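Local coordinates for protein Dok-7 (Mus musculus, PDB 3ML4) that activates the receptor tyrosine kinase MuSK by dimerization at the neuromuscular synapse and binds phosphoinositide headgroups through its PH domain, at residues T106-R109 with Y110-E114; G165-N169 with G170-E174. All blocks are in the same frame, centred on the assembly; numbering follows the deposited sequence.

Contact 1: residues T106-R109 with Y110-E114; sequences TRIR and YALGE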
ATOM      1  N   THR B 106       2.388  13.726  12.938  1.00 33.44           N
ATOM      2  CA  THR B 106       3.497  13.794  11.986  1.00 33.11           C
ATOM      3  C   THR B 106       4.012  12.399  11.604  1.00 32.96           C
ATOM      4  O   THR B 106       4.279  12.134  10.426  1.00 33.05           O
ATOM      5  CB  THR B 106       4.663  14.654  12.535  1.00 33.21           C
ATOM      6  OG1 THR B 106       4.149  15.889  13.046  1.00 33.28           O
ATOM      7  CG2 THR B 106       5.694  14.950  11.448  1.00 32.63           C
ATOM      8  N   ARG B 107       4.138  11.516  12.594  1.00 32.47           N
ATOM      9  CA  ARG B 107       4.641  10.159  12.368  1.00 32.25           C
ATOM     10  C   ARG B 107       3.650   9.322  11.552  1.00 31.83           C
ATOM     11  O   ARG B 107       4.039   8.687  10.566  1.00 31.80           O
ATOM     12  CB  ARG B 107       4.998   9.482  13.706  1.00 32.38           C
ATOM     13  CG  ARG B 107       5.743   8.134  13.618  1.00 33.07           C
ATOM     14  CD  ARG B 107       7.205   8.267  13.187  1.00 33.85           C
ATOM     15  NE  ARG B 107       7.339   8.065  11.749  1.00 35.24           N
ATOM     16  CZ  ARG B 107       7.676   6.910  11.173  1.00 35.61           C
ATOM     17  NH1 ARG B 107       7.953   5.841  11.911  1.00 35.27           N
ATOM     18  NH2 ARG B 107       7.751   6.832   9.850  1.00 35.60           N
ATOM     19  N   ILE B 108       2.376   9.345  11.952  1.00 31.37           N
ATOM     20  CA  ILE B 108       1.314   8.611  11.246  1.00 30.92           C
ATOM     21  C   ILE B 108       1.131   9.086   9.799  1.00 30.91           C
ATOM     22  O   ILE B 108       1.004   8.265   8.892  1.00 31.20           O
ATOM     23  CB  ILE B 108      -0.033   8.655  12.010  1.00 30.87           C
ATOM     24  CG1 ILE B 108       0.109   7.993  13.389  1.00 31.06           C
ATOM     25  CG2 ILE B 108      -1.135   7.972  11.204  1.00 30.60           C
ATOM     26  CD1 ILE B 108      -1.073   8.205  14.330  1.00 30.75           C
ATOM     27  N   ARG B 109       1.132  10.401   9.589  1.00 30.74           N
ATOM     28  CA  ARG B 109       1.043  10.981   8.242  1.00 30.73           C
ATOM     29  C   ARG B 109       2.074  10.421   7.271  1.00 30.69           C
ATOM     30  O   ARG B 109       1.717   9.905   6.214  1.00 30.66           O
ATOM     31  CB  ARG B 109       1.177  12.502   8.289  1.00 30.66           C
ATOM     32  CG  ARG B 109      -0.140  13.204   8.329  1.00 31.07           C
ATOM     33  CD  ARG B 109       0.024  14.709   8.269  1.00 32.63           C
ATOM     34  NE  ARG B 109      -1.083  15.270   7.504  1.00 33.63           N
ATOM     35  CZ  ARG B 109      -2.276  15.577   8.002  1.00 34.00           C
ATOM     36  NH1 ARG B 109      -2.543  15.424   9.297  1.00 34.75           N
ATOM     37  NH2 ARG B 109      -3.203  16.053   7.194  1.00 34.56           N
ATOM     38  N   TYR B 110       3.350  10.531   7.637  1.00 30.64           N
ATOM     39  CA  TYR B 110       4.443  10.078   6.789  1.00 30.58           C
ATOM     40  C   TYR B 110       4.324   8.590   6.483  1.00 30.38           C
ATOM     41  O   TYR B 110       4.488   8.170   5.339  1.00 30.34           O
ATOM     42  CB  TYR B 110       5.781  10.372   7.458  1.00 31.16           C
ATOM     43  CG  TYR B 110       6.973   9.869   6.680  1.00 32.21           C
ATOM     44  CD1 TYR B 110       7.556  10.651   5.684  1.00 32.98           C
ATOM     45  CD2 TYR B 110       7.511   8.604   6.927  1.00 32.24           C
ATOM     46  CE1 TYR B 110       8.648  10.187   4.962  1.00 32.98           C
ATOM     47  CE2 TYR B 110       8.595   8.135   6.210  1.00 32.25           C
ATOM     48  CZ  TYR B 110       9.161   8.933   5.232  1.00 32.54           C
ATOM     49  OH  TYR B 110      10.246   8.475   4.519  1.00 33.16           O
ATOM     50  N   ALA B 111       4.022   7.805   7.515  1.00 30.17           N
ATOM     51  CA  ALA B 111       3.918   6.354   7.392  1.00 29.70           C
ATOM     52  C   ALA B 111       2.837   5.890   6.418  1.00 29.43           C
ATOM     53  O   ALA B 111       3.014   4.881   5.736  1.00 29.10           O
ATOM     54  CB  ALA B 111       3.700   5.733   8.749  1.00 29.84           C
ATOM     55  N   LEU B 112       1.727   6.624   6.351  1.00 29.19           N
ATOM     56  CA  LEU B 112       0.601   6.223   5.493  1.00 28.99           C
ATOM     57  C   LEU B 112       0.790   6.559   4.006  1.00 28.64           C
ATOM     58  O   LEU B 112       0.019   6.099   3.161  1.00 28.55           O
ATOM     59  CB  LEU B 112      -0.729   6.765   6.023  1.00 28.95           C
ATOM     60  CG  LEU B 112      -1.225   6.171   7.349  1.00 29.86           C
ATOM     61  CD1 LEU B 112      -2.490   6.886   7.826  1.00 29.69           C
ATOM     62  CD2 LEU B 112      -1.450   4.650   7.262  1.00 29.25           C
ATOM     63  N   GLY B 113       1.818   7.349   3.695  1.00 28.30           N
ATOM     64  CA  GLY B 113       2.163   7.666   2.308  1.00 27.88           C
ATOM     65  C   GLY B 113       2.065   9.149   2.024  1.00 27.64           C
ATOM     66  O   GLY B 113       2.913   9.933   2.462  1.00 27.79           O
ATOM     67  N   GLU B 114       1.033   9.537   1.282  1.00 27.28           N
ATOM     68  CA  GLU B 114       0.770  10.952   1.037  1.00 27.01           C
ATOM     69  C   GLU B 114      -0.584  11.338   1.621  1.00 26.90           C
ATOM     70  O   GLU B 114      -1.636  11.087   1.019  1.00 26.80           O
ATOM     71  CB  GLU B 114       0.863  11.286  -0.456  1.00 26.96           C
ATOM     72  CG  GLU B 114       2.267  11.125  -1.053  1.00 26.54           C
ATOM     73  CD  GLU B 114       3.285  12.129  -0.511  1.00 26.65           C
ATOM     74  OE1 GLU B 114       2.900  13.251  -0.104  1.00 25.52           O
ATOM     75  OE2 GLU B 114       4.488  11.790  -0.495  1.00 27.37           O
TER
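Arg107 and Tyr110, one turn apart on the helix 98-112, meet through the end of the arginine and one side of the ring. NH2 of Arg107 comes to 3.4 Å from CD2 of Tyr110, and that ring carbon sits at the guanidinium's edge, close to its plane. The two planes are inclined 43° to each other, so the groups are not stacked. The arginine CB starts away from the 110-114 segment; CG stands anti to the backbone N (chi1 -171°), and bends at chi2 and chi3 then bring the guanidinium back over the following turn. Another side of the helix carries the apolar pair: Ile108 and Leu112 lie side by side and point the same way, CG2 of Ile108 being 3.8 Å from CD1 of Leu112. Beneath these side chains run i to i+4 backbone bonds, from Ala111 N to Arg107 O (3.2 Å) and from Leu112 N to Ile108 O (3.1 Å). Leu112 N also makes a weak bond to Arg109 O.

This is the last turn of the C-terminal helix characteristic of PH domains, which packs against the strands of the domain's beta sandwich. Ile108 and Leu112 face that core together, both touching Leu40 and Leu69. At Gly113 the chain leaves helical geometry with a positive phi (119°), although its N still bonds to Tyr110 O. Beyond it, the Asn139 side chain of the PTB domain bonds Leu112 O through ND2 and Glu114 N through OD1, while the Glu114 carboxylate bonds to His116 and Ser208; Pro35 of the second subunit also packs on Glu114. Arg109 projects on a different side from Arg107 and forms a salt bridge with Asp105 one turn earlier, a charge that probably eases its closeness to Arg117.

Contact 2: residues G165-N169 with G170-E174; sequences GAVPN and GFIFE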
ATOM      1  N   GLY B 165      -7.636  23.201 -10.441  1.00 28.41           N
ATOM      2  CA  GLY B 165      -6.663  24.281 -10.478  1.00 28.69           C
ATOM      3  C   GLY B 165      -6.823  25.325  -9.394  1.00 28.91           C
ATOM      4  O   GLY B 165      -7.917  25.525  -8.864  1.00 28.88           O
ATOM      5  N   ALA B 166      -5.710  25.980  -9.069  1.00 29.15           N
ATOM      6  CA  ALA B 166      -5.693  27.108  -8.149  1.00 29.45           C
ATOM      7  C   ALA B 166      -6.342  28.322  -8.790  1.00 29.42           C
ATOM      8  O   ALA B 166      -6.213  28.539  -9.996  1.00 29.52           O
ATOM      9  CB  ALA B 166      -4.261  27.439  -7.742  1.00 29.41           C
ATOM     10  N   VAL B 167      -7.032  29.108  -7.969  1.00 29.51           N
ATOM     11  CA  VAL B 167      -7.613  30.388  -8.380  1.00 29.59           C
ATOM     12  C   VAL B 167      -7.391  31.402  -7.253  1.00 29.73           C
ATOM     13  O   VAL B 167      -7.068  31.000  -6.131  1.00 29.79           O
ATOM     14  CB  VAL B 167      -9.135  30.265  -8.708  1.00 29.62           C
ATOM     15  CG1 VAL B 167      -9.362  29.540 -10.039  1.00 29.35           C
ATOM     16  CG2 VAL B 167      -9.893  29.571  -7.579  1.00 29.19           C
ATOM     17  N   PRO B 168      -7.536  32.718  -7.542  1.00 29.93           N
ATOM     18  CA  PRO B 168      -7.496  33.725  -6.472  1.00 29.74           C
ATOM     19  C   PRO B 168      -8.304  33.296  -5.254  1.00 29.71           C
ATOM     20  O   PRO B 168      -9.490  32.982  -5.381  1.00 29.72           O
ATOM     21  CB  PRO B 168      -8.141  34.949  -7.128  1.00 29.73           C
ATOM     22  CG  PRO B 168      -7.767  34.827  -8.558  1.00 29.96           C
ATOM     23  CD  PRO B 168      -7.705  33.345  -8.870  1.00 29.94           C
ATOM     24  N   ASN B 169      -7.641  33.253  -4.099  1.00 29.84           N
ATOM     25  CA  ASN B 169      -8.246  32.871  -2.807  1.00 29.98           C
ATOM     26  C   ASN B 169      -9.051  31.562  -2.799  1.00 29.64           C
ATOM     27  O   ASN B 169      -9.953  31.379  -1.979  1.00 29.53           O
ATOM     28  CB  ASN B 169      -9.077  34.034  -2.221  1.00 30.34           C
ATOM     29  CG  ASN B 169      -9.267  33.927  -0.693  1.00 31.46           C
ATOM     30  OD1 ASN B 169      -8.666  33.068  -0.025  1.00 31.62           O
ATOM     31  ND2 ASN B 169     -10.106  34.807  -0.141  1.00 31.33           N
ATOM     32  N   GLY B 170      -8.717  30.643  -3.698  1.00 29.51           N
ATOM     33  CA  GLY B 170      -9.448  29.388  -3.766  1.00 29.11           C
ATOM     34  C   GLY B 170      -8.830  28.288  -4.598  1.00 28.97           C
ATOM     35  O   GLY B 170      -7.681  28.378  -5.032  1.00 28.82           O
ATOM     36  N   PHE B 171      -9.633  27.252  -4.825  1.00 29.01           N
ATOM     37  CA  PHE B 171      -9.236  26.056  -5.555  1.00 29.04           C
ATOM     38  C   PHE B 171     -10.489  25.406  -6.138  1.00 28.98           C
ATOM     39  O   PHE B 171     -11.476  25.202  -5.428  1.00 28.93           O
ATOM     40  CB  PHE B 171      -8.523  25.080  -4.607  1.00 29.14           C
ATOM     41  CG  PHE B 171      -8.141  23.767  -5.241  1.00 28.95           C
ATOM     42  CD1 PHE B 171      -6.952  23.645  -5.958  1.00 29.39           C
ATOM     43  CD2 PHE B 171      -8.954  22.647  -5.094  1.00 28.70           C
ATOM     44  CE1 PHE B 171      -6.583  22.432  -6.539  1.00 28.95           C
ATOM     45  CE2 PHE B 171      -8.597  21.430  -5.664  1.00 29.15           C
ATOM     46  CZ  PHE B 171      -7.408  21.322  -6.392  1.00 29.62           C
ATOM     47  N   ILE B 172     -10.439  25.075  -7.425  1.00 28.95           N
ATOM     48  CA  ILE B 172     -11.558  24.434  -8.111  1.00 28.88           C
ATOM     49  C   ILE B 172     -11.160  23.030  -8.550  1.00 29.16           C
ATOM     50  O   ILE B 172     -10.055  22.831  -9.052  1.00 29.20           O
ATOM     51  CB  ILE B 172     -12.014  25.260  -9.357  1.00 28.73           C
ATOM     52  CG1 ILE B 172     -12.539  26.640  -8.938  1.00 28.68           C
ATOM     53  CG2 ILE B 172     -13.075  24.508 -10.164  1.00 28.15           C
ATOM     54  CD1 ILE B 172     -12.674  27.640 -10.093  1.00 28.65           C
ATOM     55  N   PHE B 173     -12.052  22.062  -8.352  1.00 29.48           N
ATOM     56  CA  PHE B 173     -11.875  20.740  -8.951  1.00 29.94           C
ATOM     57  C   PHE B 173     -13.174  20.173  -9.539  1.00 30.56           C
ATOM     58  O   PHE B 173     -14.267  20.469  -9.053  1.00 30.79           O
ATOM     59  CB  PHE B 173     -11.213  19.760  -7.969  1.00 29.61           C
ATOM     60  CG  PHE B 173     -12.082  19.354  -6.813  1.00 29.24           C
ATOM     61  CD1 PHE B 173     -12.149  20.135  -5.666  1.00 28.70           C
ATOM     62  CD2 PHE B 173     -12.814  18.170  -6.857  1.00 29.07           C
ATOM     63  CE1 PHE B 173     -12.947  19.754  -4.588  1.00 28.26           C
ATOM     64  CE2 PHE B 173     -13.616  17.780  -5.778  1.00 28.68           C
ATOM     65  CZ  PHE B 173     -13.679  18.573  -4.645  1.00 28.49           C
ATOM     66  N   GLU B 174     -13.042  19.368 -10.593  1.00 31.14           N
ATOM     67  CA  GLU B 174     -14.195  18.761 -11.244  1.00 31.89           C
ATOM     68  C   GLU B 174     -14.114  17.232 -11.277  1.00 32.31           C
ATOM     69  O   GLU B 174     -13.150  16.661 -11.782  1.00 32.56           O
ATOM     70  CB  GLU B 174     -14.376  19.325 -12.658  1.00 31.69           C
ATOM     71  CG  GLU B 174     -15.566  18.733 -13.412  1.00 32.13           C
ATOM     72  CD  GLU B 174     -15.603  19.108 -14.887  1.00 32.42           C
ATOM     73  OE1 GLU B 174     -14.717  19.859 -15.356  1.00 32.15           O
ATOM     74  OE2 GLU B 174     -16.534  18.641 -15.580  1.00 33.37           O
TER
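Strands 165-167 and 170-174 run antiparallel, the axes of these short segments 146° apart in direction, and Val167 to Gly170 forms a type II beta turn that makes this a tight two-residue beta hairpin. Two hydrogen-bonded pairs flank the non-hydrogen-bonded pair Ala166-Phe171. Gly165 and Ile172 exchange bonds in both directions, Gly165 N to Ile172 O at 2.8 Å and Ile172 N to Gly165 O at 2.9 Å. Nearer the turn, Val167 N reaches Gly170 O (3.1 Å) and Gly170 N reaches Val167 O (3.0 Å), but each donor stands well above the plane of its carbonyl. CG2 of Val167 lies over the backbone of Gly170, 3.4 Å from its C. The other branch of the valine, CG1, meets CD1 of Ile172 at 3.8 Å, the two side chains crossing at about a right angle. Phe171 leaves by the other face of the sheet, beside Ala166. With CG anti to the backbone N (chi1 176°), its ring swings back along the neighbouring strand, and CD1 lies 3.6 Å from Gly165 O. An apolar side chain of the bound peptide packs on Ile172. In the antiparallel sheet of the IRS-type PTB domain, strand 161-167 is outermost within the chain and strand 170-175 bonds onward to strand 184-189; helix 193-203 covers the Phe171 side, Phe200 meeting that ring edge-to-face beside Met196 and Ser197.

In the fold
Contact 1 comes first along the chain and lies at the end of helix 98-112 of the PH domain; contact 2 follows in the PTB domain, as a hairpin of its seven-stranded antiparallel sheet. Their centres are 26 Å apart and their nearest atoms about 14 Å, so they do not touch. Strand 115-122, which begins right after contact 1, belongs to the same sheet as the hairpin and is separated from it by strand 184-189. Contact 1 thus lies at the junction of the two domains, with the second subunit beside it, whereas contact 2 lies farther out, beside the bound MuSK peptide.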